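Local structure of beta sliding clamp (Bartonella birtlesii LL-WM9, 6PTR) at residues V13-F18 with S93-S98; F19-R24 with V61-T66. The protein probably confers processivity on DNA polymerases and other proteins by tethering them to DNA, working as a ring-shaped head-to-tail homodimer around the duplex. All blocks are in the same frame, centred on the assembly; numbering follows the deposited sequence.

Interaction 1. Residues V13-F18 with S93-S98; sequences VDRSQF and SEIVLS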
ATOM      1  N   VAL C  13     -28.469  15.720  -1.852  1.00 24.98           N
ATOM      2  CA  VAL C  13     -27.249  16.168  -2.511  1.00 27.07           C
ATOM      3  C   VAL C  13     -26.845  15.171  -3.584  1.00 27.52           C
ATOM      4  O   VAL C  13     -27.214  13.997  -3.548  1.00 29.09           O
ATOM      5  CB  VAL C  13     -26.109  16.350  -1.505  1.00 25.95           C
ATOM      6  CG1 VAL C  13     -26.508  17.407  -0.491  1.00 25.09           C
ATOM      7  CG2 VAL C  13     -25.812  15.017  -0.838  1.00 22.57           C
ATOM      8  N   ASP C  14     -26.078  15.663  -4.558  1.00 26.57           N
ATOM      9  CA  ASP C  14     -25.484  14.783  -5.549  1.00 26.36           C
ATOM     10  C   ASP C  14     -24.368  13.997  -4.882  1.00 25.09           C
ATOM     11  O   ASP C  14     -23.523  14.570  -4.189  1.00 26.59           O
ATOM     12  CB  ASP C  14     -24.958  15.605  -6.729  1.00 32.64           C
ATOM     13  CG  ASP C  14     -24.256  14.756  -7.774  1.00 41.57           C
ATOM     14  OD1 ASP C  14     -24.940  14.019  -8.515  1.00 38.46           O
ATOM     15  OD2 ASP C  14     -23.011  14.841  -7.863  1.00 36.46           O
ATOM     16  N   ARG C  15     -24.355  12.677  -5.091  1.00 24.24           N
ATOM     17  CA  ARG C  15     -23.344  11.856  -4.427  1.00 26.09           C
ATOM     18  C   ARG C  15     -21.932  12.297  -4.810  1.00 25.94           C
ATOM     19  O   ARG C  15     -21.067  12.466  -3.944  1.00 28.46           O
ATOM     20  CB  ARG C  15     -23.567  10.387  -4.763  1.00 26.87           C
ATOM     21  CG  ARG C  15     -22.514   9.466  -4.172  1.00 28.15           C
ATOM     22  CD  ARG C  15     -21.386   9.210  -5.164  1.00 27.64           C
ATOM     23  NE  ARG C  15     -20.345   8.380  -4.562  1.00 33.65           N
ATOM     24  CZ  ARG C  15     -19.120   8.226  -5.055  1.00 36.49           C
ATOM     25  NH1 ARG C  15     -18.748   8.859  -6.164  1.00 32.96           N
ATOM     26  NH2 ARG C  15     -18.255   7.442  -4.424  1.00 37.89           N
ATOM     27  N   SER C  16     -21.685  12.496  -6.108  1.00 29.82           N
ATOM     28  CA  SER C  16     -20.324  12.780  -6.556  1.00 31.64           C
ATOM     29  C   SER C  16     -19.843  14.129  -6.043  1.00 31.81           C
ATOM     30  O   SER C  16     -18.698  14.255  -5.596  1.00 29.82           O
ATOM     31  CB  SER C  16     -20.246  12.718  -8.076  1.00 45.04           C
ATOM     32  OG  SER C  16     -20.269  11.371  -8.501  1.00 58.14           O
ATOM     33  N   GLN C  17     -20.708  15.138  -6.078  1.00 30.57           N
ATOM     34  CA  GLN C  17     -20.359  16.434  -5.509  1.00 29.27           C
ATOM     35  C   GLN C  17     -20.072  16.327  -4.016  1.00 24.41           C
ATOM     36  O   GLN C  17     -19.071  16.868  -3.519  1.00 28.66           O
ATOM     37  CB  GLN C  17     -21.485  17.433  -5.776  1.00 33.02           C
ATOM     38  CG  GLN C  17     -21.358  18.701  -4.962  1.00 36.13           C
ATOM     39  CD  GLN C  17     -20.173  19.524  -5.398  1.00 50.76           C
ATOM     40  OE1 GLN C  17     -20.116  19.986  -6.539  1.00 54.86           O
ATOM     41  NE2 GLN C  17     -19.206  19.696  -4.503  1.00 47.28           N
ATOM     42  N   PHE C  18     -20.950  15.644  -3.274  1.00 23.21           N
ATOM     43  CA  PHE C  18     -20.771  15.505  -1.833  1.00 22.08           C
ATOM     44  C   PHE C  18     -19.487  14.752  -1.500  1.00 22.73           C
ATOM     45  O   PHE C  18     -18.772  15.107  -0.553  1.00 22.57           O
ATOM     46  CB  PHE C  18     -21.969  14.777  -1.224  1.00 22.24           C
ATOM     47  CG  PHE C  18     -21.966  14.767   0.284  1.00 22.44           C
ATOM     48  CD1 PHE C  18     -22.221  15.930   0.987  1.00 25.49           C
ATOM     49  CD2 PHE C  18     -21.740  13.603   0.991  1.00 30.91           C
ATOM     50  CE1 PHE C  18     -22.213  15.943   2.372  1.00 23.87           C
ATOM     51  CE2 PHE C  18     -21.736  13.617   2.387  1.00 35.89           C
ATOM     52  CZ  PHE C  18     -21.972  14.805   3.069  1.00 26.80           C
ATOM     53  N   SER C  93     -25.893   8.944  -8.349  1.00 40.10           N
ATOM     54  CA  SER C  93     -27.043   8.802  -7.473  1.00 39.20           C
ATOM     55  C   SER C  93     -27.215  10.066  -6.632  1.00 40.13           C
ATOM     56  O   SER C  93     -26.364  10.961  -6.631  1.00 35.81           O
ATOM     57  CB  SER C  93     -26.869   7.590  -6.567  1.00 39.32           C
ATOM     58  OG  SER C  93     -25.712   7.747  -5.761  1.00 35.84           O
ATOM     59  N   GLU C  94     -28.338  10.132  -5.913  1.00 37.98           N
ATOM     60  CA  GLU C  94     -28.602  11.195  -4.952  1.00 35.49           C
ATOM     61  C   GLU C  94     -28.625  10.620  -3.545  1.00 31.20           C
ATOM     62  O   GLU C  94     -28.902   9.439  -3.337  1.00 37.30           O
ATOM     63  CB  GLU C  94     -29.936  11.898  -5.232  1.00 39.05           C
ATOM     64  CG  GLU C  94     -29.911  12.774  -6.463  1.00 47.34           C
ATOM     65  CD  GLU C  94     -31.201  13.543  -6.656  1.00 58.45           C
ATOM     66  OE1 GLU C  94     -32.284  12.992  -6.344  1.00 53.45           O
ATOM     67  OE2 GLU C  94     -31.125  14.702  -7.122  1.00 64.68           O
ATOM     68  N   ILE C  95     -28.337  11.474  -2.574  1.00 25.84           N
ATOM     69  CA  ILE C  95     -28.285  11.081  -1.171  1.00 20.93           C
ATOM     70  C   ILE C  95     -29.148  12.051  -0.391  1.00 24.79           C
ATOM     71  O   ILE C  95     -28.970  13.263  -0.517  1.00 27.52           O
ATOM     72  CB  ILE C  95     -26.854  11.123  -0.614  1.00 22.91           C
ATOM     73  CG1 ILE C  95     -25.912  10.281  -1.463  1.00 27.59           C
ATOM     74  CG2 ILE C  95     -26.843  10.626   0.813  1.00 26.54           C
ATOM     75  CD1 ILE C  95     -24.464  10.508  -1.070  1.00 30.53           C
ATOM     76  N   VAL C  96     -30.044  11.525   0.437  1.00 23.33           N
ATOM     77  CA  VAL C  96     -30.836  12.349   1.343  1.00 22.45           C
ATOM     78  C   VAL C  96     -30.249  12.237   2.742  1.00 21.83           C
ATOM     79  O   VAL C  96     -30.160  11.138   3.302  1.00 25.74           O
ATOM     80  CB  VAL C  96     -32.314  11.935   1.335  1.00 21.49           C
ATOM     81  CG1 VAL C  96     -33.100  12.805   2.320  1.00 27.86           C
ATOM     82  CG2 VAL C  96     -32.908  12.053  -0.072  1.00 25.62           C
ATOM     83  N   LEU C  97     -29.832  13.371   3.305  1.00 22.23           N
ATOM     84  CA  LEU C  97     -29.278  13.446   4.649  1.00 22.74           C
ATOM     85  C   LEU C  97     -30.291  14.170   5.527  1.00 26.94           C
ATOM     86  O   LEU C  97     -30.715  15.283   5.196  1.00 26.69           O
ATOM     87  CB  LEU C  97     -27.931  14.179   4.631  1.00 26.65           C
ATOM     88  CG  LEU C  97     -26.952  13.615   3.591  1.00 27.18           C
ATOM     89  CD1 LEU C  97     -25.772  14.555   3.338  1.00 38.07           C
ATOM     90  CD2 LEU C  97     -26.455  12.275   4.023  1.00 31.72           C
ATOM     91  N   SER C  98     -30.723  13.536   6.617  1.00 24.01           N
ATOM     92  CA  SER C  98     -31.800  14.160   7.383  1.00 24.64           C
ATOM     93  C   SER C  98     -31.668  13.829   8.862  1.00 30.77           C
ATOM     94  O   SER C  98     -31.213  12.753   9.239  1.00 28.74           O
ATOM     95  CB  SER C  98     -33.187  13.745   6.865  1.00 30.45           C
ATOM     96  OG  SER C  98     -33.376  12.353   6.973  1.00 31.43           O
TER
HETATM   97  O   HOH W   1     -23.550  11.800  -8.268  1.00 32.27           O
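A strand-to-helix junction at the edge of the four-stranded antiparallel sheet in the N-terminal domain brings 13-18 against 93-98. Val13 and Ile95 form a hydrogen-bonded antiparallel pair, with Val13 N to Ile95 O at 2.8 Å in the carbonyl plane and Ile95 N to Val13 O at 2.9 Å almost along the C=O axis. Asp14 and Glu94 follow as a non-hydrogen-bonded pair, and the chain then turns into the helix. Its first residue still reaches across: Arg15 N donates to Ser93 O at 3.1 Å, 26° above the carbonyl plane. Asp14 is the N-cap, its CG anti to the backbone N (chi1 177°); OD2 accepts from Gln17 N at 2.9 Å through the anti lone pair. Its OD1 takes a 2.6 Å bond from a water that also accepts from Ser16 N and weakly reaches Ser93 O.

On the buried face, Val13 CG2 leans obliquely against Ile95 CB, while Ile95 CD1 meets CA and CB of Arg15, 3.8 Å from each. Beyond CG the arginine bends away, and its NE binds Val86 O. Phe18 and Leu97 meet tip to tip, Leu97 CD1 lying over one face of the Phe18 ring in a CH-pi contact. The chemistry implies that carboxylate and water together satisfy the first-turn N-H groups of Ser16 and Gln17, and a negative charge here would probably stabilise the helix dipole.

Interaction 2. Residues F19-R24 with V61-T66; sequences FKSLGR and VTESFT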
ATOM      1  N   PHE C  19     -19.196  13.702  -2.267  1.00 24.04           N
ATOM      2  CA  PHE C  19     -17.989  12.905  -2.053  1.00 23.32           C
ATOM      3  C   PHE C  19     -16.738  13.745  -2.267  1.00 28.72           C
ATOM      4  O   PHE C  19     -15.787  13.677  -1.478  1.00 24.69           O
ATOM      5  CB  PHE C  19     -18.011  11.721  -3.010  1.00 26.25           C
ATOM      6  CG  PHE C  19     -16.908  10.724  -2.780  1.00 28.66           C
ATOM      7  CD1 PHE C  19     -16.766  10.105  -1.546  1.00 32.24           C
ATOM      8  CD2 PHE C  19     -16.038  10.400  -3.797  1.00 32.34           C
ATOM      9  CE1 PHE C  19     -15.753   9.167  -1.334  1.00 32.85           C
ATOM     10  CE2 PHE C  19     -15.023   9.469  -3.595  1.00 31.93           C
ATOM     11  CZ  PHE C  19     -14.886   8.857  -2.358  1.00 28.18           C
ATOM     12  N   LYS C  20     -16.725  14.542  -3.341  1.00 22.86           N
ATOM     13  CA  LYS C  20     -15.582  15.404  -3.614  1.00 26.13           C
ATOM     14  C   LYS C  20     -15.362  16.400  -2.486  1.00 22.51           C
ATOM     15  O   LYS C  20     -14.231  16.580  -2.021  1.00 25.81           O
ATOM     16  CB  LYS C  20     -15.773  16.141  -4.940  1.00 32.05           C
ATOM     17  CG  LYS C  20     -14.542  16.948  -5.337  1.00 41.07           C
ATOM     18  CD  LYS C  20     -14.646  17.511  -6.747  1.00 51.17           C
ATOM     19  CE  LYS C  20     -13.335  18.164  -7.182  1.00 55.63           C
ATOM     20  NZ  LYS C  20     -12.264  17.168  -7.482  1.00 59.17           N
ATOM     21  N   SER C  21     -16.435  17.048  -2.022  1.00 24.68           N
ATOM     22  CA  SER C  21     -16.293  18.042  -0.964  1.00 26.05           C
ATOM     23  C   SER C  21     -15.879  17.388   0.346  1.00 24.50           C
ATOM     24  O   SER C  21     -14.960  17.865   1.027  1.00 25.84           O
ATOM     25  CB  SER C  21     -17.598  18.831  -0.792  1.00 23.70           C
ATOM     26  OG  SER C  21     -17.956  19.499  -2.000  1.00 27.72           O
ATOM     27  N   LEU C  22     -16.529  16.274   0.703  1.00 23.30           N
ATOM     28  CA  LEU C  22     -16.150  15.539   1.902  1.00 23.16           C
ATOM     29  C   LEU C  22     -14.696  15.094   1.837  1.00 24.33           C
ATOM     30  O   LEU C  22     -13.997  15.104   2.853  1.00 28.35           O
ATOM     31  CB  LEU C  22     -17.061  14.322   2.083  1.00 23.00           C
ATOM     32  CG  LEU C  22     -17.013  13.563   3.403  1.00 31.75           C
ATOM     33  CD1 LEU C  22     -17.257  14.492   4.590  1.00 27.15           C
ATOM     34  CD2 LEU C  22     -18.038  12.434   3.372  1.00 33.04           C
ATOM     35  N   GLY C  23     -14.226  14.685   0.656  1.00 23.14           N
ATOM     36  CA  GLY C  23     -12.844  14.276   0.533  1.00 24.99           C
ATOM     37  C   GLY C  23     -11.883  15.394   0.870  1.00 25.39           C
ATOM     38  O   GLY C  23     -10.799  15.148   1.406  1.00 35.11           O
ATOM     39  N   ARG C  24     -12.284  16.636   0.597  1.00 27.36           N
ATOM     40  CA  ARG C  24     -11.415  17.770   0.871  1.00 34.24           C
ATOM     41  C   ARG C  24     -11.326  18.091   2.355  1.00 34.27           C
ATOM     42  O   ARG C  24     -10.332  18.683   2.786  1.00 41.12           O
ATOM     43  CB  ARG C  24     -11.891  18.991   0.084  1.00 29.77           C
ATOM     44  CG  ARG C  24     -11.560  18.898  -1.420  1.00 29.15           C
ATOM     45  CD  ARG C  24     -12.159  20.048  -2.232  1.00 42.60           C
ATOM     46  NE  ARG C  24     -11.707  20.087  -3.618  1.00 53.06           N
ATOM     47  CZ  ARG C  24     -12.109  20.991  -4.505  1.00 64.67           C
ATOM     48  NH1 ARG C  24     -12.985  21.924  -4.155  1.00 67.81           N
ATOM     49  NH2 ARG C  24     -11.635  20.966  -5.744  1.00 68.34           N
ATOM     50  N   VAL C  61     -10.598  23.352   8.153  1.00 19.33           N
ATOM     51  CA  VAL C  61     -10.888  23.405   6.725  0.51 19.56           C
ATOM     52  C   VAL C  61     -12.395  23.456   6.547  1.00 24.65           C
ATOM     53  O   VAL C  61     -13.130  22.754   7.247  1.00 22.87           O
ATOM     54  CB  VAL C  61     -10.295  22.202   5.971  0.51 22.47           C
ATOM     55  CG1 VAL C  61     -10.545  22.323   4.467  0.51 22.89           C
ATOM     56  CG2 VAL C  61      -8.807  22.111   6.252  0.51 25.34           C
ATOM     57  N   THR C  62     -12.854  24.298   5.632  1.00 20.82           N
ATOM     58  CA  THR C  62     -14.261  24.320   5.264  1.00 19.17           C
ATOM     59  C   THR C  62     -14.369  24.240   3.753  1.00 25.48           C
ATOM     60  O   THR C  62     -13.526  24.770   3.034  1.00 23.21           O
ATOM     61  CB  THR C  62     -14.961  25.577   5.751  1.00 27.27           C
ATOM     62  OG1 THR C  62     -14.417  26.721   5.077  1.00 28.93           O
ATOM     63  CG2 THR C  62     -14.791  25.739   7.276  1.00 28.52           C
ATOM     64  N   GLU C  63     -15.407  23.567   3.275  1.00 18.37           N
ATOM     65  CA  GLU C  63     -15.750  23.644   1.867  1.00 22.28           C
ATOM     66  C   GLU C  63     -17.254  23.763   1.776  1.00 20.14           C
ATOM     67  O   GLU C  63     -17.970  23.162   2.577  1.00 20.43           O
ATOM     68  CB  GLU C  63     -15.314  22.438   1.052  1.00 28.96           C
ATOM     69  CG  GLU C  63     -15.490  22.777  -0.458  1.00 32.44           C
ATOM     70  CD  GLU C  63     -15.398  21.585  -1.317  1.00 39.68           C
ATOM     71  OE1 GLU C  63     -16.124  21.501  -2.329  1.00 35.72           O
ATOM     72  OE2 GLU C  63     -14.601  20.710  -0.957  1.00 49.03           O
ATOM     73  N   SER C  64     -17.723  24.531   0.806  1.00 23.53           N
ATOM     74  CA  SER C  64     -19.146  24.780   0.680  1.00 24.72           C
ATOM     75  C   SER C  64     -19.566  24.508  -0.745  1.00 27.54           C
ATOM     76  O   SER C  64     -18.777  24.688  -1.675  1.00 24.61           O
ATOM     77  CB  SER C  64     -19.475  26.220   1.041  1.00 28.69           C
ATOM     78  OG  SER C  64     -18.804  26.566   2.240  1.00 43.03           O
ATOM     79  N   PHE C  65     -20.823  24.094  -0.914  1.00 23.29           N
ATOM     80  CA  PHE C  65     -21.375  23.963  -2.255  1.00 22.76           C
ATOM     81  C   PHE C  65     -22.858  24.309  -2.243  1.00 23.65           C
ATOM     82  O   PHE C  65     -23.542  24.177  -1.224  1.00 25.10           O
ATOM     83  CB  PHE C  65     -21.159  22.551  -2.841  1.00 26.01           C
ATOM     84  CG  PHE C  65     -21.698  21.424  -2.001  1.00 28.46           C
ATOM     85  CD1 PHE C  65     -21.014  20.969  -0.885  1.00 27.44           C
ATOM     86  CD2 PHE C  65     -22.886  20.793  -2.353  1.00 31.93           C
ATOM     87  CE1 PHE C  65     -21.503  19.917  -0.124  1.00 33.62           C
ATOM     88  CE2 PHE C  65     -23.373  19.725  -1.601  1.00 29.85           C
ATOM     89  CZ  PHE C  65     -22.684  19.290  -0.487  1.00 31.36           C
ATOM     90  N   THR C  66     -23.342  24.691  -3.422  1.00 25.53           N
ATOM     91  CA  THR C  66     -24.715  25.150  -3.608  1.00 28.55           C
ATOM     92  C   THR C  66     -25.664  23.963  -3.687  1.00 30.68           C
ATOM     93  O   THR C  66     -25.439  23.035  -4.466  1.00 29.54           O
ATOM     94  CB  THR C  66     -24.801  25.989  -4.879  1.00 29.21           C
ATOM     95  OG1 THR C  66     -24.079  27.221  -4.687  1.00 30.53           O
ATOM     96  CG2 THR C  66     -26.257  26.268  -5.239  1.00 30.96           C
TER
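Glu63 reaches from strand 61-66 across Ser21 and Arg24 of the antiparallel helix, laying its carboxylate against both side chains. With CG anti to the backbone N (chi1 -169°) and the chain extended beyond it, the acid group reaches the helix surface. There Ser21 OG donates to Glu63 OE1 at 2.7 Å, meeting that oxygen from 59° above the carboxylate plane. The hydroxyl, held anti to its own carbonyl carbon, also lies within hydrogen-bonding distance of Gln17 O, one turn earlier; its single proton must be shared or alternate between the two oxygens unless the acid carries one.

This is the helix-on-sheet layer of the processivity-ring fold, in which helices line the central channel and sheets form the outer face. The axes of segments 19-24 and 61-66 approach to 8.3 Å, a gap that Ser21 and the extended Glu63 span between them. Arg24 extends from CG to NE obliquely across Glu63, the guanidinium and carboxylate planes 49° apart; Arg24 NH1 stands 3.7 Å from Glu63 OE1, a long salt bridge, and NH2 makes its own salt bridge with Glu223. Arg24 may help Glu63 to stay ionised, though the bridge is long and Glu223 shares the arginine. Farther along the strand, Phe65 places CD1 3.6 Å from Ser21 OG, its ring set obliquely to the hydroxyl. At the other end, Val61 CG1 rests 4.0 Å from Arg24 O.

How the interactions relate
Both interactions use helix 15-26, but at different points and against different sheets. Interaction 1 joins strand 10-14 and the first turn of the helix that follows it to strand 94-99 of the four-stranded sheet, mainly through backbone bonds and buried apolar side chains; interaction 2 sets the following turns on strand 59-69 of the eight-stranded sheet, in partly buried surroundings. The centres of interactions 1 and 2 lie about 12 Å apart. Phe65 connects them: its CZ is 3.7 Å from Phe18 CD1, and its CD2 equally far from Gln17 CG. As a worked example, one helix thus meets two sheets of a single domain, beside apolar side chains at one and through a buried carboxylate, a hydroxyl and an arginine at the other.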